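Local coordinates for protein glycosyl hydrolase family 26 (Bacteroides ovatus, PDB 4ZXO) that hydrolyses beta-mannans as a family 26 beta-mannanase, and probably takes part in the breakdown of galactomannan, at residues A[133-136]-A[137-140]; A[189-192]-A[193-197]. All blocks are in the same frame, centred on the assembly; numbering follows the deposited sequence.

Overall arrangement
Contacts 1 and 2 are single-helix contacts on two neighbouring outer helices of the TIM barrel, 132-147 and 181-197, with centres about 10 Å apart. Both are partly buried, and each combines buried side chains with others at the surface. In contact 1 a lysine chain over a tryptophan face is the distinctive side-chain contact, with apolar contacts of Met135 beside it, whereas in contact 2 the backbone bonds dominate and the side chains touch lightly. The two helices meet directly: the methyl CE of Met190 packs on Met135 and Leu136, Arg194 lies against Ile139, and Asp140 OD2 forms a salt bridge of 2.8 Å with Arg194 NH2.

Contact 1: residues A[133-136]-A[137-140]; sequences VKML and EWID
Lys134 lays its aliphatic chain along the indole of Trp138, one helical turn further on, both side chains pointing the same way. The closest approach is Lys134 CG to Trp138 NE1, 3.5 Å, and CG sits over one face of the five-membered ring, 3.9 Å from its centroid, as a CH-pi contact. The lysine CG stands anti to the backbone N (chi1 -173°), which carries the chain over the ring, and the amine ends on the carbonyl oxygen of Pro107.

Apolar contacts continue on the buried side of the helix. Met135 CE reaches Ile139 CG1 at 3.9 Å and Trp138 CB at 4.1 Å, the thioether chain crossing that of Trp138 at about a right angle. Met135 also touches Trp102, and Trp138 touches Val104 and Pro107. A phenylalanine in place of Trp138 would probably leave the lysine methylenes with a smaller surface to lie on and open a gap towards these loops.

Backbone bonds underlie all of this. The four i to i+4 bonds run from Glu137 N to Val133 O through to Asp140 N to Leu136 O; the shortest, Trp138 N to Lys134 O, measures 2.8 Å.

Charged ends turn to partners beyond this turn, Glu137 to Arg141 and Asp140 to Arg194. The chemistry thus divides within one amphipathic barrel helix: the lysine is held by its methylenes as well as its amine, and the acids look to arginines.

Contact 2: residues A[189-192]-A[193-197]; sequences RMTN and DRLRL
This is a local contact within one helix, the last two and a half turns of helix 181-197, on the outside of the barrel where it lies beside helix 132-147. Four i to i+4 backbone bonds carry it, from Asp193 N to Arg189 O at 2.8 Å to Arg196 N to Asn192 O at 2.9 Å. Leu195 N to Thr191 O is the straightest, with an N-H...O angle of 167°.

Among the side chains, Thr191 and Leu195 lie side by side on a buried face, the methyl CG2 of Thr191 meeting CD1 of Leu195 at 4.0 Å. With OG1 beside the backbone N (chi1 -57°), CG2 lies anti to that N, on the side of Leu195, and the hydroxyl faces back up the helix, hydrogen-bonding with Leu187 O and with the indole NE1 of Trp164.

In the parallel TIM barrel of this glycosidase family, the helix connects strand 159-162 with strand 203-207, a beta-alpha-beta crossover. Its outward-facing side is polar: Asn192 ND2 comes within 3.6 Å of CD of Arg196. The amide and guanidinium planes are only 22° apart, but the amide touches the aliphatic part of the arginine, through CD, and not the guanidinium.

Arg194 starts against this turn, CG 3.4 Å from Met190 O, and bends at chi2 and chi3 then carry its guanidinium away to Asp140.

Contact 1: residues A[133-136]-A[137-140]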
loop_
_atom_site.group_PDB
_atom_site.type_symbol
_atom_site.label_atom_id
_atom_site.label_comp_id
_atom_site.label_asym_id
_atom_site.label_seq_id
_atom_site.Cartn_x
_atom_site.Cartn_y
_atom_site.Cartn_z
ATOM N N VAL A 133 -7.830 25.184 2.898
ATOM C CA VAL A 133 -6.862 25.569 1.865
ATOM C C VAL A 133 -5.531 24.845 2.081
ATOM O O VAL A 133 -4.898 24.374 1.105
ATOM C CB VAL A 133 -6.690 27.130 1.828
ATOM C CG1 VAL A 133 -5.567 27.561 0.853
ATOM C CG2 VAL A 133 -8.020 27.730 1.368
ATOM N N LYS A 134 -5.108 24.758 3.336
ATOM C CA LYS A 134 -3.862 24.064 3.679
ATOM C C LYS A 134 -3.964 22.590 3.289
ATOM O O LYS A 134 -3.021 22.046 2.762
ATOM C CB LYS A 134 -3.574 24.176 5.144
ATOM C CG LYS A 134 -2.234 23.620 5.498
ATOM C CD LYS A 134 -1.790 23.917 6.919
ATOM C CE LYS A 134 -2.691 23.256 7.939
ATOM N NZ LYS A 134 -2.175 23.514 9.304
ATOM N N MET A 135 -5.097 21.951 3.584
ATOM C CA MET A 135 -5.241 20.532 3.223
ATOM C C MET A 135 -5.078 20.368 1.706
ATOM O O MET A 135 -4.435 19.409 1.266
ATOM C CB MET A 135 -6.596 19.989 3.656
ATOM C CG MET A 135 -6.725 18.448 3.519
ATOM S SD MET A 135 -5.647 17.512 4.670
ATOM C CE MET A 135 -4.585 16.628 3.507
ATOM N N LEU A 136 -5.637 21.300 0.909
ATOM C CA LEU A 136 -5.498 21.164 -0.524
ATOM C C LEU A 136 -4.022 21.423 -0.928
ATOM O O LEU A 136 -3.538 20.776 -1.862
ATOM C CB LEU A 136 -6.451 22.101 -1.287
ATOM C CG LEU A 136 -7.929 21.880 -1.039
ATOM C CD1 LEU A 136 -8.732 22.813 -1.932
ATOM C CD2 LEU A 136 -8.321 20.471 -1.340
ATOM N N GLU A 137 -3.327 22.343 -0.256
ATOM C CA GLU A 137 -1.902 22.593 -0.529
ATOM C C GLU A 137 -1.091 21.312 -0.220
ATOM O O GLU A 137 -0.192 20.955 -0.973
ATOM C CB GLU A 137 -1.435 23.785 0.309
ATOM C CG GLU A 137 0.042 24.126 0.194
ATOM C CD GLU A 137 0.704 24.076 1.557
ATOM O OE1 GLU A 137 0.370 24.890 2.504
ATOM O OE2 GLU A 137 1.553 23.181 1.685
ATOM N N TRP A 138 -1.457 20.632 0.873
ATOM C CA TRP A 138 -0.782 19.383 1.261
ATOM C C TRP A 138 -0.980 18.311 0.195
ATOM O O TRP A 138 -0.040 17.650 -0.187
ATOM C CB TRP A 138 -1.297 18.890 2.620
ATOM C CG TRP A 138 -0.739 19.723 3.777
ATOM C CD1 TRP A 138 -0.035 20.905 3.717
ATOM C CD2 TRP A 138 -0.822 19.361 5.131
ATOM N NE1 TRP A 138 0.325 21.290 4.993
ATOM C CE2 TRP A 138 -0.125 20.340 5.879
ATOM C CE3 TRP A 138 -1.377 18.244 5.784
ATOM C CZ2 TRP A 138 0.009 20.270 7.269
ATOM C CZ3 TRP A 138 -1.274 18.162 7.195
ATOM C CH2 TRP A 138 -0.560 19.167 7.924
ATOM N N ILE A 139 -2.208 18.175 -0.311
ATOM C CA ILE A 139 -2.471 17.189 -1.337
ATOM C C ILE A 139 -1.668 17.585 -2.607
ATOM O O ILE A 139 -1.115 16.712 -3.262
ATOM C CB ILE A 139 -3.952 17.056 -1.631
ATOM C CG1 ILE A 139 -4.698 16.469 -0.402
ATOM C CG2 ILE A 139 -4.193 16.152 -2.847
ATOM C CD1 ILE A 139 -6.259 16.734 -0.429
ATOM N N ASP A 140 -1.561 18.878 -2.908
ATOM C CA ASP A 140 -0.842 19.338 -4.078
ATOM C C ASP A 140 0.634 18.989 -3.950
ATOM O O ASP A 140 1.303 18.723 -4.948
ATOM C CB ASP A 140 -1.014 20.866 -4.271
ATOM C CG ASP A 140 -2.371 21.228 -4.806
ATOM O OD1 ASP A 140 -3.186 20.319 -5.143
ATOM O OD2 ASP A 140 -2.602 22.437 -5.017
#

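Contact 2: residues A[189-192]-A[193-197]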
loop_
_atom_site.group_PDB
_atom_site.type_symbol
_atom_site.label_atom_id
_atom_site.label_comp_id
_atom_site.label_asym_id
_atom_site.label_seq_id
_atom_site.Cartn_x
_atom_site.Cartn_y
_atom_site.Cartn_z
ATOM N N ARG A 189 -12.756 12.590 -2.006
ATOM C CA ARG A 189 -13.087 13.420 -3.144
ATOM C C ARG A 189 -12.135 14.599 -3.324
ATOM O O ARG A 189 -11.712 14.892 -4.464
ATOM C CB ARG A 189 -14.522 13.896 -3.014
ATOM C CG ARG A 189 -15.506 12.729 -3.250
ATOM C CD ARG A 189 -16.874 13.221 -3.671
ATOM N NE ARG A 189 -17.379 14.144 -2.676
ATOM C CZ ARG A 189 -18.079 13.810 -1.578
ATOM N NH1 ARG A 189 -18.450 14.797 -0.769
ATOM N NH2 ARG A 189 -18.444 12.533 -1.327
ATOM N N MET A 190 -11.765 15.262 -2.228
ATOM C CA MET A 190 -10.735 16.331 -2.300
ATOM C C MET A 190 -9.420 15.820 -2.838
ATOM O O MET A 190 -8.773 16.452 -3.654
ATOM C CB MET A 190 -10.470 16.951 -0.919
ATOM C CG MET A 190 -11.584 17.795 -0.413
ATOM S SD MET A 190 -11.453 18.083 1.382
ATOM C CE MET A 190 -9.846 18.841 1.525
ATOM N N THR A 191 -9.004 14.644 -2.364
ATOM C CA THR A 191 -7.743 14.074 -2.851
ATOM C C THR A 191 -7.811 13.798 -4.347
ATOM O O THR A 191 -6.928 14.191 -5.112
ATOM C CB THR A 191 -7.454 12.786 -2.098
ATOM O OG1 THR A 191 -7.413 13.050 -0.674
ATOM C CG2 THR A 191 -6.117 12.125 -2.562
ATOM N N ASN A 192 -8.872 13.117 -4.757
ATOM C CA ASN A 192 -9.002 12.790 -6.184
ATOM C C ASN A 192 -9.097 14.048 -7.007
ATOM O O ASN A 192 -8.476 14.146 -8.070
ATOM C CB ASN A 192 -10.215 11.911 -6.386
ATOM C CG ASN A 192 -10.407 11.517 -7.814
ATOM O OD1 ASN A 192 -9.570 10.820 -8.400
ATOM N ND2 ASN A 192 -11.539 11.936 -8.392
ATOM N N ASP A 193 -9.831 15.050 -6.514
ATOM C CA ASP A 193 -9.982 16.281 -7.302
ATOM C C ASP A 193 -8.654 16.984 -7.529
ATOM O O ASP A 193 -8.346 17.464 -8.633
ATOM C CB ASP A 193 -10.960 17.243 -6.615
ATOM C CG ASP A 193 -12.405 16.749 -6.666
ATOM O OD1 ASP A 193 -12.710 15.797 -7.429
ATOM O OD2 ASP A 193 -13.235 17.319 -5.915
ATOM N N ARG A 194 -7.857 17.062 -6.476
ATOM C CA ARG A 194 -6.612 17.782 -6.634
ATOM C C ARG A 194 -5.661 16.982 -7.516
ATOM O O ARG A 194 -4.940 17.558 -8.380
ATOM C CB ARG A 194 -5.924 18.095 -5.295
ATOM C CG ARG A 194 -6.645 18.981 -4.363
ATOM C CD ARG A 194 -7.086 20.265 -5.028
ATOM N NE ARG A 194 -5.977 21.167 -5.268
ATOM C CZ ARG A 194 -6.134 22.330 -5.910
ATOM N NH1 ARG A 194 -7.338 22.710 -6.347
ATOM N NH2 ARG A 194 -5.086 23.116 -6.142
ATOM N N LEU A 195 -5.647 15.654 -7.349
ATOM C CA LEU A 195 -4.771 14.904 -8.228
ATOM C C LEU A 195 -5.178 15.105 -9.675
ATOM O O LEU A 195 -4.339 15.287 -10.571
ATOM C CB LEU A 195 -4.808 13.425 -7.861
ATOM C CG LEU A 195 -4.249 13.081 -6.483
ATOM C CD1 LEU A 195 -4.492 11.579 -6.198
ATOM C CD2 LEU A 195 -2.759 13.320 -6.448
ATOM N N ARG A 196 -6.471 15.067 -9.925
ATOM C CA ARG A 196 -6.915 15.251 -11.321
ATOM C C ARG A 196 -6.615 16.631 -11.900
ATOM O O ARG A 196 -6.209 16.750 -13.060
ATOM C CB ARG A 196 -8.406 15.012 -11.461
ATOM C CG ARG A 196 -8.815 13.581 -11.289
ATOM C CD ARG A 196 -10.310 13.478 -11.362
ATOM N NE ARG A 196 -10.782 13.716 -12.721
ATOM C CZ ARG A 196 -11.996 14.146 -12.991
ATOM N NH1 ARG A 196 -12.829 14.406 -11.975
ATOM N NH2 ARG A 196 -12.359 14.333 -14.261
ATOM N N LEU A 197 -6.841 17.663 -11.099
ATOM C CA LEU A 197 -6.550 19.012 -11.558
ATOM C C LEU A 197 -5.080 19.162 -11.927
ATOM O O LEU A 197 -4.757 19.821 -12.914
ATOM C CB LEU A 197 -6.906 20.034 -10.497
ATOM C CG LEU A 197 -8.343 20.493 -10.320
ATOM C CD1 LEU A 197 -8.493 21.214 -8.990
ATOM C CD2 LEU A 197 -8.761 21.401 -11.450
#